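Local coordinates for protein chorismate synthase (Campylobacter jejuni, PDB 1SQ1) that probably converts 5-enolpyruvylshikimate-3-phosphate into chorismate and phosphate, using reduced FMN, in the last step of the shared route to aromatic compounds, at residues 259-264 with 268-273. Sequence-based numbering, arbitrary orientation.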
ATOM      1  N   ASN A 259       1.382  36.322  -9.167  1.00 79.54           N
ATOM      2  CA  ASN A 259       0.982  35.110  -8.453  1.00 80.68           C
ATOM      3  C   ASN A 259       1.864  34.849  -7.239  1.00 82.51           C
ATOM      4  O   ASN A 259       1.419  34.283  -6.240  1.00 81.87           O
ATOM      5  CB  ASN A 259       1.050  33.900  -9.387  1.00 79.13           C
ATOM      6  CG  ASN A 259       0.031  32.845  -9.035  1.00 76.85           C
ATOM      7  OD1 ASN A 259      -1.156  33.136  -8.937  1.00 77.04           O
ATOM      8  ND2 ASN A 259       0.483  31.618  -8.846  1.00 75.97           N
ATOM      9  N   ASN A 260       3.121  35.265  -7.345  1.00 85.31           N
ATOM     10  CA  ASN A 260       4.108  35.095  -6.285  1.00 87.66           C
ATOM     11  C   ASN A 260       3.609  35.550  -4.921  1.00 87.83           C
ATOM     12  O   ASN A 260       3.114  36.662  -4.769  1.00 88.15           O
ATOM     13  CB  ASN A 260       5.390  35.858  -6.660  1.00 91.02           C
ATOM     14  CG  ASN A 260       6.264  36.187  -5.454  1.00 94.42           C
ATOM     15  OD1 ASN A 260       6.582  35.316  -4.641  1.00 97.08           O
ATOM     16  ND2 ASN A 260       6.668  37.452  -5.343  1.00 94.56           N
ATOM     17  N   ASP A 261       3.732  34.673  -3.930  1.00 88.99           N
ATOM     18  CA  ASP A 261       3.324  34.993  -2.565  1.00 89.97           C
ATOM     19  C   ASP A 261       4.593  35.138  -1.728  1.00 91.09           C
ATOM     20  O   ASP A 261       5.243  34.143  -1.417  1.00 91.79           O
ATOM     21  CB  ASP A 261       2.458  33.872  -1.979  1.00 87.99           C
ATOM     22  CG  ASP A 261       1.179  33.651  -2.757  1.00 87.23           C
ATOM     23  OD1 ASP A 261       0.475  34.641  -3.036  1.00 87.70           O
ATOM     24  OD2 ASP A 261       0.865  32.486  -3.079  1.00 85.26           O
ATOM     25  N   ALA A 262       4.957  36.363  -1.363  1.00 91.93           N
ATOM     26  CA  ALA A 262       6.163  36.551  -0.567  1.00 93.07           C
ATOM     27  C   ALA A 262       5.856  36.880   0.891  1.00 93.93           C
ATOM     28  O   ALA A 262       4.698  37.089   1.266  1.00 93.17           O
ATOM     29  CB  ALA A 262       7.030  37.638  -1.181  1.00 93.32           C
ATOM     30  N   LEU A 263       6.907  36.906   1.706  1.00 95.31           N
ATOM     31  CA  LEU A 263       6.802  37.209   3.131  1.00 97.00           C
ATOM     32  C   LEU A 263       8.035  37.961   3.636  1.00 98.31           C
ATOM     33  O   LEU A 263       7.942  39.111   4.072  1.00 98.74           O
ATOM     34  CB  LEU A 263       6.626  35.916   3.936  1.00 95.83           C
ATOM     35  CG  LEU A 263       7.062  34.583   3.312  1.00 95.38           C
ATOM     36  CD1 LEU A 263       8.481  34.663   2.784  1.00 93.59           C
ATOM     37  CD2 LEU A 263       6.942  33.486   4.359  1.00 94.18           C
ATOM     38  N   LYS A 264       9.184  37.288   3.572  1.00 99.88           N
ATOM     39  CA  LYS A 264      10.483  37.821   3.997  1.00 99.90           C
ATOM     40  C   LYS A 264      10.520  38.221   5.473  1.00 99.55           C
ATOM     41  O   LYS A 264      11.598  38.329   6.069  1.00100.08           O
ATOM     42  CB  LYS A 264      10.883  39.019   3.123  1.00101.15           C
ATOM     43  CG  LYS A 264      12.315  39.529   3.338  1.00102.01           C
ATOM     44  CD  LYS A 264      13.365  38.503   2.919  1.00102.23           C
ATOM     45  CE  LYS A 264      13.295  38.200   1.427  1.00102.11           C
ATOM     46  NZ  LYS A 264      14.360  37.247   0.995  1.00100.98           N
ATOM     47  N   PHE A 268       2.950  34.921   5.312  1.00 84.65           N
ATOM     48  CA  PHE A 268       2.846  35.183   3.874  1.00 82.79           C
ATOM     49  C   PHE A 268       1.970  36.391   3.597  1.00 82.44           C
ATOM     50  O   PHE A 268       0.997  36.625   4.309  1.00 82.67           O
ATOM     51  CB  PHE A 268       2.275  33.950   3.149  1.00 80.55           C
ATOM     52  CG  PHE A 268       3.299  32.886   2.856  1.00 75.84           C
ATOM     53  CD1 PHE A 268       4.293  33.105   1.905  1.00 73.02           C
ATOM     54  CD2 PHE A 268       3.295  31.684   3.556  1.00 74.49           C
ATOM     55  CE1 PHE A 268       5.271  32.148   1.653  1.00 70.42           C
ATOM     56  CE2 PHE A 268       4.272  30.718   3.311  1.00 73.05           C
ATOM     57  CZ  PHE A 268       5.262  30.956   2.355  1.00 71.03           C
ATOM     58  N   LEU A 269       2.321  37.162   2.573  1.00 81.50           N
ATOM     59  CA  LEU A 269       1.528  38.336   2.231  1.00 81.98           C
ATOM     60  C   LEU A 269       0.233  37.929   1.533  1.00 82.06           C
ATOM     61  O   LEU A 269      -0.852  37.973   2.126  1.00 82.25           O
ATOM     62  CB  LEU A 269       2.332  39.288   1.341  1.00 81.75           C
ATOM     63  CG  LEU A 269       3.279  40.254   2.069  1.00 83.08           C
ATOM     64  CD1 LEU A 269       2.475  41.321   2.796  1.00 83.29           C
ATOM     65  CD2 LEU A 269       4.159  39.492   3.051  1.00 83.85           C
ATOM     66  N   SER A 270       0.358  37.530   0.272  1.00 80.70           N
ATOM     67  CA  SER A 270      -0.778  37.093  -0.539  1.00 78.26           C
ATOM     68  C   SER A 270      -0.977  35.582  -0.400  1.00 75.01           C
ATOM     69  O   SER A 270      -0.077  34.885   0.058  1.00 75.11           O
ATOM     70  CB  SER A 270      -0.517  37.463  -2.001  1.00 79.95           C
ATOM     71  OG  SER A 270       0.844  37.215  -2.340  1.00 83.20           O
ATOM     72  N   ASN A 271      -2.145  35.076  -0.789  1.00 71.90           N
ATOM     73  CA  ASN A 271      -2.400  33.634  -0.688  1.00 68.57           C
ATOM     74  C   ASN A 271      -2.853  33.029  -2.012  1.00 66.16           C
ATOM     75  O   ASN A 271      -3.797  32.240  -2.055  1.00 66.53           O
ATOM     76  CB  ASN A 271      -3.457  33.342   0.391  1.00 66.41           C
ATOM     77  CG  ASN A 271      -3.547  31.866   0.735  1.00 65.17           C
ATOM     78  OD1 ASN A 271      -2.555  31.144   0.668  1.00 64.66           O
ATOM     79  ND2 ASN A 271      -4.732  31.418   1.128  1.00 64.90           N
ATOM     80  N   HIS A 272      -2.174  33.391  -3.092  1.00 63.12           N
ATOM     81  CA  HIS A 272      -2.532  32.883  -4.405  1.00 61.17           C
ATOM     82  C   HIS A 272      -2.380  31.382  -4.491  1.00 59.42           C
ATOM     83  O   HIS A 272      -3.141  30.707  -5.185  1.00 60.27           O
ATOM     84  CB  HIS A 272      -1.662  33.536  -5.464  1.00 63.80           C
ATOM     85  CG  HIS A 272      -1.906  35.002  -5.613  1.00 66.29           C
ATOM     86  ND1 HIS A 272      -3.156  35.522  -5.865  1.00 66.25           N
ATOM     87  CD2 HIS A 272      -1.060  36.059  -5.552  1.00 67.16           C
ATOM     88  CE1 HIS A 272      -3.073  36.836  -5.953  1.00 67.46           C
ATOM     89  NE2 HIS A 272      -1.812  37.189  -5.768  1.00 68.64           N
ATOM     90  N   SER A 273      -1.389  30.873  -3.772  1.00 56.28           N
ATOM     91  CA  SER A 273      -1.083  29.451  -3.737  1.00 53.25           C
ATOM     92  C   SER A 273      -2.212  28.584  -3.183  1.00 50.56           C
ATOM     93  O   SER A 273      -2.242  27.382  -3.412  1.00 50.54           O
ATOM     94  CB  SER A 273       0.172  29.226  -2.900  1.00 54.07           C
ATOM     95  OG  SER A 273      -0.058  29.632  -1.560  1.00 55.84           O
TER
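Asp261 reaches across to the backbone of 270-273 and fastens it through both carboxylate oxygens. Its CG stands beside the backbone N and anti to the carbonyl carbon (chi1 -61°), which directs the carboxylate at the N-H groups of His272 and Ser273. OD1 takes two hydrogen bonds: Ser270 OG donates to its anti lone pair at 2.7 Å, while His272 N, 2.9 Å from OD1, arrives on the syn side, 28° out of the carboxylate plane. The syn lone pair of OD2 accepts from Ser273 N at 2.9 Å, and Ser273 OG adds only a weak bond. Three bonds to separate donors thus fix the rotation of the carboxylate. The His272 ring turns an edge to the carbonyl oxygens of Asn259 and Asn260, with CD2 3.1 Å from Asn259 O; Asn259 OD1 lies 3.5 Å from His272 CB. Its imidazole ND1 is held by Glu247 of the same chain. At this compact end Asn259 and Ser273 are buried, and a second subunit adjoins: its Lys241 donates to Ser273 O, and its Lys293, predicted to bind FMN, packs on Asn259, so that subunit's cofactor site is probably near.

At the other end Ala262 and Leu269 are exposed, and Leu263 and Phe268 form a partly exposed apolar patch. Leu263 CD2 lies over one face of the Phe268 ring, 3.5 Å from its centroid, in a CH-pi contact offset toward the rim. Asp261 O approaches the edge of the same ring. One backbone bond ties this end, Leu269 N to Ala262 O (2.7 Å, N-H...O angle 160°).

The two segments form the arms of an irregular loop between helix 256-259 and strand 276-277, whose returning arm is pinned by an aspartate accepting from the successive main-chain amides of His272 and Ser273.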